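Local coordinates for chitinase (Chromobacterium violaceum, PDB 4TXG), which probably binds chitin and hydrolyses its glycosidic linkages as a family 18 glycoside hydrolase, at residues A412-G417 with N440-Y445; G434-L439 with G724-G729; T701-N706 with V757-P762. All coordinates share one frame; numbering follows the deposited sequence.

Contact 1: residues A412-G417 with N440-Y445; sequences ALYDDG and NTDWAY
Asn440 holds its CG between the backbone N and the carbonyl carbon (chi1 57°), which sets CG against the peptide joining Tyr414 to Asp415, 3.5 Å from Asp415 N. Asp442 has CG anti to the backbone N (chi1 -179°), which puts CG in plane at the edge of the Tyr414 ring, 3.9 Å from Tyr414 CE1. Asn440 is the N-cap of helix 441-448 in the (beta/alpha)8 TIM-barrel domain of family 18. Its OD1 takes the Trp443 N-H at 2.9 Å, the donor lying above the carbonyl plane, 39° out of it. The first turn of a helix leaves N-H groups without helical acceptors, and two more are met by the loop: Thr441 N reaches Ala412 O at 2.9 Å, and Asp442 N reaches Leu413 O at 2.9 Å. Two successive loop carbonyls thereby serve two successive amides of the first helical turn. Asn440 CA also presents its hydrogen to Ala412 O.

The apolar part is smaller. Leu413 CD1 comes within 4.0 Å of Thr441 CB, and Leu413 CG sits over the centre of the Tyr414 ring. The Asp442 carboxylate is oriented from outside the pair: OD2 accepts from Leu730 N and OD1 from Trp591 NE1, consistent with a buried carboxylate paid for by two N-H donors. Asp415 OD1, also bonded to Tyr428 OH, accepts from a water at 2.7 Å, and that same water takes a hydrogen from Asn440 ND2 at 2.9 Å.

Contact 2: residues G434-L439 with G724-G729; sequences GNIGYL and GSNVGG. With CS (cesium ion), chain K.
Asn435 and Ser725 bring two irregular backbones to a CA-CA distance of 4.6 Å, and from Asn726 the 724-729 segment enters a type II turn closed by Gly729 N on Asn726 O. Asn726 carries the contact. With chi1 at 66° its CG sits between the backbone N and the carbonyl carbon, and the amide meets the backbone of Gly437 with both ends: OD1 accepts from Gly437 N at 2.9 Å, and ND2 donates to Gly437 O at 2.8 Å with an N-H...O angle of 170°. The acceptor Gly437 O lies nearly in the amide plane, whereas Gly437 N is tilted 31° from it. Ile436 CG2 packs beside ND2 at 3.9 Å, the two side chains crossing at about a right angle. A weak bond from Asn726 N to Asn435 O and a CA-H...O contact from Ser725 CA, 3.3 Å from Asn435 O, extend the pairing. Ser725 OG accepts from Val727 N, an ST turn, and Val727 O binds a cesium ion at 3.1 Å. The two-point amide pairing satisfies both polar groups of Gly437 and both ends of a buried side chain, fixes which end of the amide faces which, and ties the family 18 barrel to the C-terminal chitinase C region.

Contact 3: residues T701-N706 with V757-P762; sequences TSAPAN and VVYYLP
Ser702 and Pro762 make the direct polar link: OG, held between the backbone N and the carbonyl carbon (chi1 55°), donates to Pro762 O at 2.9 Å, lying in the carbonyl plane. Water supplies the other polar links. One molecule donates to Asn706 OD1 at 2.7 Å and accepts from Tyr760 N at 3.0 Å; a second donates to both Asn706 O and Val758 O, so side chain and backbone of Asn706 are each bridged to the 757-762 segment. Asn706 ND2 turns to another part of the protein, donating to Gln432 O.

The segments run nearly antiparallel, their directions 175° apart. They belong to the beta domain of the chitinase C region. Segment 701-706 passes from strand 694-700 of the six-stranded sheet to strand 708-709 of the four-stranded one, and 757-762 leaves strand 752-758 of the four-stranded sheet toward strand 767-773 of the other: two oppositely directed crossings side by side.

Van der Waals contacts fill the middle. Pro704 CD lies 4.2 Å from Leu761 CB, the side chains crossing at about a right angle, and Pro704 CG touches Tyr760 CB. Leu761 CB also abuts Ser702 O at 3.4 Å. Ala703 CB approaches the Tyr759 ring obliquely and meets Leu761 O, which lies in plane at the edge of that ring. At the Tyr760 ring, Asn706 OD1 comes to the edge, 3.5 Å from CD2, with amide and ring planes 61° apart. Leu761 N and O are buried here without a polar partner in the model.

In the fold
Contacts 1 and 3 are buried, whereas contact 2 is partly exposed and has a cesium ion at its turn. Contacts 1 and 2 share the loop entering helix 441-448: Asn440 ND2 also donates to Gly437 O, and Tyr414 CD1 packs 3.4 Å from Gly729 CA. Contact 1 works within the barrel domain through helix-end amides and loop carbonyls, contact 3 within the C-terminal domain through apolar groups, bridging waters and one serine hydroxyl, and contact 2 joins the barrel to the C-terminal region mainly through one side-chain amide. Further bridges tie them: Trp443 NE1 probably bonds to Ser702 O at 2.8 Å, and Ile436 CD1 packs on Pro704 CA at 3.6 Å.

Contact 1: residues A412-G417 with N440-Y445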
# COMPACT_ATOMS: atom_id res chain seq x y z
N ALA A 412 9.43 5.48 9.13
CA ALA A 412 9.35 6.85 9.63
C ALA A 412 8.04 7.53 9.24
O ALA A 412 7.60 7.42 8.10
CB ALA A 412 10.54 7.68 9.12
N LEU A 413 7.41 8.23 10.18
CA LEU A 413 6.22 9.02 9.84
C LEU A 413 6.59 10.24 8.99
O LEU A 413 5.91 10.56 8.01
CB LEU A 413 5.50 9.49 11.11
CG LEU A 413 4.28 10.38 10.91
CD1 LEU A 413 3.23 9.69 10.05
CD2 LEU A 413 3.69 10.79 12.26
N TYR A 414 7.65 10.93 9.40
CA TYR A 414 8.09 12.18 8.77
C TYR A 414 9.54 12.14 8.29
O TYR A 414 10.33 11.32 8.75
CB TYR A 414 8.00 13.34 9.76
CG TYR A 414 6.64 13.74 10.25
CD1 TYR A 414 5.56 13.85 9.38
CD2 TYR A 414 6.45 14.10 11.58
CE1 TYR A 414 4.32 14.26 9.83
CE2 TYR A 414 5.22 14.50 12.05
CZ TYR A 414 4.16 14.59 11.17
OH TYR A 414 2.94 15.01 11.64
N ASP A 415 9.87 13.07 7.41
CA ASP A 415 11.26 13.40 7.11
C ASP A 415 11.86 14.24 8.26
O ASP A 415 11.14 15.06 8.84
CB ASP A 415 11.33 14.16 5.80
CG ASP A 415 12.76 14.41 5.35
OD1 ASP A 415 13.37 13.47 4.79
OD2 ASP A 415 13.26 15.53 5.57
N ASP A 416 13.14 14.04 8.58
CA ASP A 416 13.83 14.85 9.60
C ASP A 416 15.00 15.61 8.99
O ASP A 416 15.80 16.23 9.71
CB ASP A 416 14.30 13.98 10.79
CG ASP A 416 15.48 13.04 10.44
OD1 ASP A 416 15.82 12.87 9.25
OD2 ASP A 416 16.07 12.46 11.39
N GLY A 417 15.11 15.59 7.67
CA GLY A 417 16.15 16.31 6.97
C GLY A 417 17.49 15.60 7.00
O GLY A 417 18.49 16.10 6.47
N ASN A 440 9.12 8.53 3.77
CA ASN A 440 8.34 8.59 4.99
C ASN A 440 6.86 8.44 4.70
O ASN A 440 6.40 8.69 3.59
CB ASN A 440 8.62 9.89 5.75
CG ASN A 440 8.35 11.13 4.90
OD1 ASN A 440 7.22 11.62 4.86
ND2 ASN A 440 9.37 11.63 4.21
N THR A 441 6.12 8.03 5.73
CA THR A 441 4.69 7.73 5.63
C THR A 441 3.88 8.95 5.18
O THR A 441 2.99 8.83 4.34
CB THR A 441 4.18 7.24 7.00
OG1 THR A 441 4.94 6.08 7.37
CG2 THR A 441 2.69 6.89 6.96
N ASP A 442 4.23 10.11 5.73
CA ASP A 442 3.51 11.35 5.43
C ASP A 442 3.62 11.67 3.94
O ASP A 442 2.63 12.08 3.32
CB ASP A 442 4.06 12.49 6.30
CG ASP A 442 3.36 13.81 6.06
OD1 ASP A 442 2.33 14.09 6.73
OD2 ASP A 442 3.85 14.61 5.23
N TRP A 443 4.80 11.47 3.36
CA TRP A 443 5.00 11.79 1.94
C TRP A 443 4.16 10.86 1.08
O TRP A 443 3.48 11.29 0.15
CB TRP A 443 6.49 11.70 1.53
CG TRP A 443 6.67 12.02 0.06
CD1 TRP A 443 6.91 13.24 -0.49
CD2 TRP A 443 6.57 11.10 -1.03
NE1 TRP A 443 6.99 13.14 -1.87
CE2 TRP A 443 6.78 11.83 -2.22
CE3 TRP A 443 6.33 9.72 -1.12
CZ2 TRP A 443 6.75 11.24 -3.49
CZ3 TRP A 443 6.30 9.12 -2.38
CH2 TRP A 443 6.51 9.88 -3.55
N ALA A 444 4.20 9.57 1.41
CA ALA A 444 3.46 8.57 0.64
C ALA A 444 1.95 8.82 0.70
O ALA A 444 1.25 8.69 -0.30
CB ALA A 444 3.78 7.17 1.16
N TYR A 445 1.43 9.15 1.88
CA TYR A 445 0.02 9.50 2.00
C TYR A 445 -0.31 10.65 1.04
O TYR A 445 -1.30 10.61 0.30
CB TYR A 445 -0.32 9.90 3.44
CG TYR A 445 -1.60 10.69 3.55
CD1 TYR A 445 -2.84 10.06 3.42
CD2 TYR A 445 -1.58 12.06 3.78
CE1 TYR A 445 -4.02 10.78 3.51
CE2 TYR A 445 -2.76 12.78 3.87
CZ TYR A 445 -3.97 12.14 3.73
OH TYR A 445 -5.14 12.88 3.82
O HOH W 1 12.18 11.07 4.35

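Contact 2: residues G434-L439 with G724-G729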
# COMPACT_ATOMS: atom_id res chain seq x y z
N GLY A 434 13.20 21.24 -3.58
CA GLY A 434 12.54 22.13 -2.62
C GLY A 434 12.54 21.64 -1.18
O GLY A 434 11.57 21.85 -0.45
N ASN A 435 13.64 20.99 -0.79
CA ASN A 435 13.81 20.40 0.54
C ASN A 435 12.69 19.47 0.98
O ASN A 435 12.36 19.39 2.17
CB ASN A 435 14.01 21.49 1.57
CG ASN A 435 15.39 22.10 1.49
OD1 ASN A 435 15.56 23.17 0.91
ND2 ASN A 435 16.39 21.40 2.03
N ILE A 436 12.13 18.75 0.02
CA ILE A 436 11.19 17.69 0.32
C ILE A 436 11.90 16.35 0.38
O ILE A 436 12.48 15.91 -0.62
CB ILE A 436 10.06 17.64 -0.72
CG1 ILE A 436 9.26 18.95 -0.66
CG2 ILE A 436 9.16 16.42 -0.49
CD1 ILE A 436 8.04 18.97 -1.53
N GLY A 437 11.89 15.71 1.54
CA GLY A 437 12.41 14.34 1.67
C GLY A 437 11.25 13.36 1.61
O GLY A 437 10.22 13.61 2.23
N TYR A 438 11.40 12.24 0.90
CA TYR A 438 10.22 11.44 0.56
C TYR A 438 10.14 10.04 1.17
O TYR A 438 9.14 9.35 0.97
CB TYR A 438 10.10 11.30 -0.96
CG TYR A 438 11.33 10.73 -1.62
CD1 TYR A 438 11.52 9.36 -1.72
CD2 TYR A 438 12.32 11.58 -2.11
CE1 TYR A 438 12.66 8.84 -2.31
CE2 TYR A 438 13.45 11.07 -2.70
CZ TYR A 438 13.62 9.71 -2.80
OH TYR A 438 14.76 9.22 -3.39
N LEU A 439 11.16 9.60 1.91
CA LEU A 439 11.15 8.25 2.47
C LEU A 439 10.41 8.23 3.81
O LEU A 439 10.99 7.96 4.86
CB LEU A 439 12.58 7.70 2.65
CG LEU A 439 13.29 7.26 1.37
CD1 LEU A 439 14.66 6.69 1.68
CD2 LEU A 439 12.44 6.23 0.63
N GLY A 724 8.64 25.27 1.57
CA GLY A 724 9.76 25.00 2.46
C GLY A 724 9.97 23.53 2.70
O GLY A 724 9.36 22.68 2.05
N SER A 725 10.83 23.23 3.66
CA SER A 725 11.13 21.85 4.04
C SER A 725 9.88 21.12 4.54
O SER A 725 8.95 21.77 5.03
CB SER A 725 12.22 21.86 5.11
OG SER A 725 12.06 20.82 6.03
N ASN A 726 9.85 19.80 4.41
CA ASN A 726 8.73 19.02 4.95
C ASN A 726 9.12 18.32 6.25
O ASN A 726 8.50 17.34 6.66
CB ASN A 726 8.18 18.01 3.93
CG ASN A 726 9.17 16.89 3.57
OD1 ASN A 726 10.38 17.10 3.54
ND2 ASN A 726 8.64 15.71 3.27
N VAL A 727 10.12 18.85 6.94
CA VAL A 727 10.39 18.38 8.30
C VAL A 727 9.16 18.68 9.16
O VAL A 727 8.63 19.80 9.15
CB VAL A 727 11.64 19.04 8.90
CG1 VAL A 727 11.74 18.75 10.39
CG2 VAL A 727 12.87 18.56 8.17
N GLY A 728 8.68 17.67 9.88
CA GLY A 728 7.49 17.82 10.69
C GLY A 728 6.21 17.62 9.90
O GLY A 728 5.10 17.84 10.40
N GLY A 729 6.37 17.22 8.64
CA GLY A 729 5.24 16.88 7.78
C GLY A 729 4.94 17.91 6.70
O GLY A 729 5.23 19.09 6.87
CS CS K . 8.65 22.65 10.49
O HOH W 2 9.42 23.14 7.68
O HOH W 3 6.21 21.00 8.51

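Contact 3: residues T701-N706 with V757-P762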
# COMPACT_ATOMS: atom_id res chain seq x y z
N THR A 701 1.00 17.54 -2.81
CA THR A 701 2.22 18.15 -2.28
C THR A 701 3.40 17.18 -2.17
O THR A 701 4.44 17.53 -1.63
CB THR A 701 1.96 18.75 -0.89
OG1 THR A 701 1.30 17.77 -0.08
CG2 THR A 701 1.07 20.01 -1.00
N SER A 702 3.21 15.96 -2.66
CA SER A 702 4.33 15.03 -2.82
C SER A 702 5.39 15.62 -3.76
O SER A 702 6.58 15.34 -3.62
CB SER A 702 3.84 13.66 -3.33
OG SER A 702 3.08 13.81 -4.54
N ALA A 703 4.95 16.45 -4.71
CA ALA A 703 5.89 17.16 -5.59
C ALA A 703 6.06 18.57 -5.09
O ALA A 703 5.09 19.19 -4.63
CB ALA A 703 5.39 17.17 -7.04
N PRO A 704 7.29 19.09 -5.16
CA PRO A 704 7.56 20.47 -4.77
C PRO A 704 6.71 21.44 -5.58
O PRO A 704 6.33 21.14 -6.70
CB PRO A 704 9.05 20.65 -5.10
CG PRO A 704 9.61 19.29 -5.16
CD PRO A 704 8.51 18.37 -5.58
N ALA A 705 6.42 22.60 -5.01
CA ALA A 705 5.48 23.52 -5.64
C ALA A 705 6.15 24.38 -6.71
O ALA A 705 5.87 25.57 -6.83
CB ALA A 705 4.83 24.41 -4.57
N ASN A 706 7.02 23.77 -7.50
CA ASN A 706 7.69 24.48 -8.59
C ASN A 706 7.37 23.88 -9.96
O ASN A 706 8.11 24.08 -10.93
CB ASN A 706 9.20 24.50 -8.35
CG ASN A 706 9.79 23.10 -8.20
OD1 ASN A 706 9.11 22.10 -8.39
ND2 ASN A 706 11.07 23.04 -7.86
N VAL A 757 4.91 19.28 -19.31
CA VAL A 757 5.03 19.82 -17.96
C VAL A 757 6.25 19.20 -17.32
O VAL A 757 6.77 18.21 -17.81
CB VAL A 757 3.79 19.55 -17.12
CG1 VAL A 757 2.56 20.12 -17.82
CG2 VAL A 757 3.60 18.07 -16.86
N VAL A 758 6.74 19.81 -16.24
CA VAL A 758 7.88 19.24 -15.53
C VAL A 758 7.66 19.39 -14.04
O VAL A 758 7.28 20.46 -13.56
CB VAL A 758 9.22 19.93 -15.89
CG1 VAL A 758 10.36 19.35 -15.07
CG2 VAL A 758 9.52 19.74 -17.33
N TYR A 759 7.86 18.30 -13.30
CA TYR A 759 7.86 18.35 -11.84
C TYR A 759 8.89 17.34 -11.32
O TYR A 759 9.44 16.56 -12.10
CB TYR A 759 6.46 18.09 -11.27
CG TYR A 759 5.77 16.85 -11.79
CD1 TYR A 759 5.04 16.88 -12.98
CD2 TYR A 759 5.83 15.66 -11.08
CE1 TYR A 759 4.40 15.73 -13.46
CE2 TYR A 759 5.20 14.52 -11.55
CZ TYR A 759 4.49 14.56 -12.74
OH TYR A 759 3.85 13.43 -13.19
N TYR A 760 9.17 17.36 -10.02
CA TYR A 760 10.40 16.74 -9.54
C TYR A 760 10.28 15.53 -8.63
O TYR A 760 11.27 14.81 -8.44
CB TYR A 760 11.25 17.81 -8.85
CG TYR A 760 11.80 18.75 -9.88
CD1 TYR A 760 12.91 18.38 -10.64
CD2 TYR A 760 11.18 19.96 -10.16
CE1 TYR A 760 13.41 19.21 -11.62
CE2 TYR A 760 11.68 20.80 -11.15
CZ TYR A 760 12.79 20.41 -11.87
OH TYR A 760 13.31 21.23 -12.84
N LEU A 761 9.09 15.28 -8.09
CA LEU A 761 8.82 14.03 -7.39
C LEU A 761 7.49 13.47 -7.88
O LEU A 761 6.65 14.23 -8.39
CB LEU A 761 8.81 14.22 -5.87
CG LEU A 761 10.19 14.36 -5.21
CD1 LEU A 761 10.06 14.84 -3.76
CD2 LEU A 761 10.96 13.05 -5.27
N PRO A 762 7.28 12.15 -7.73
CA PRO A 762 6.06 11.56 -8.29
C PRO A 762 4.76 12.13 -7.74
O PRO A 762 4.69 12.56 -6.58
CB PRO A 762 6.20 10.08 -7.92
CG PRO A 762 7.70 9.86 -7.92
CD PRO A 762 8.23 11.12 -7.27
O HOH W 4 7.84 19.70 -8.67
O HOH W 5 9.24 22.57 -12.88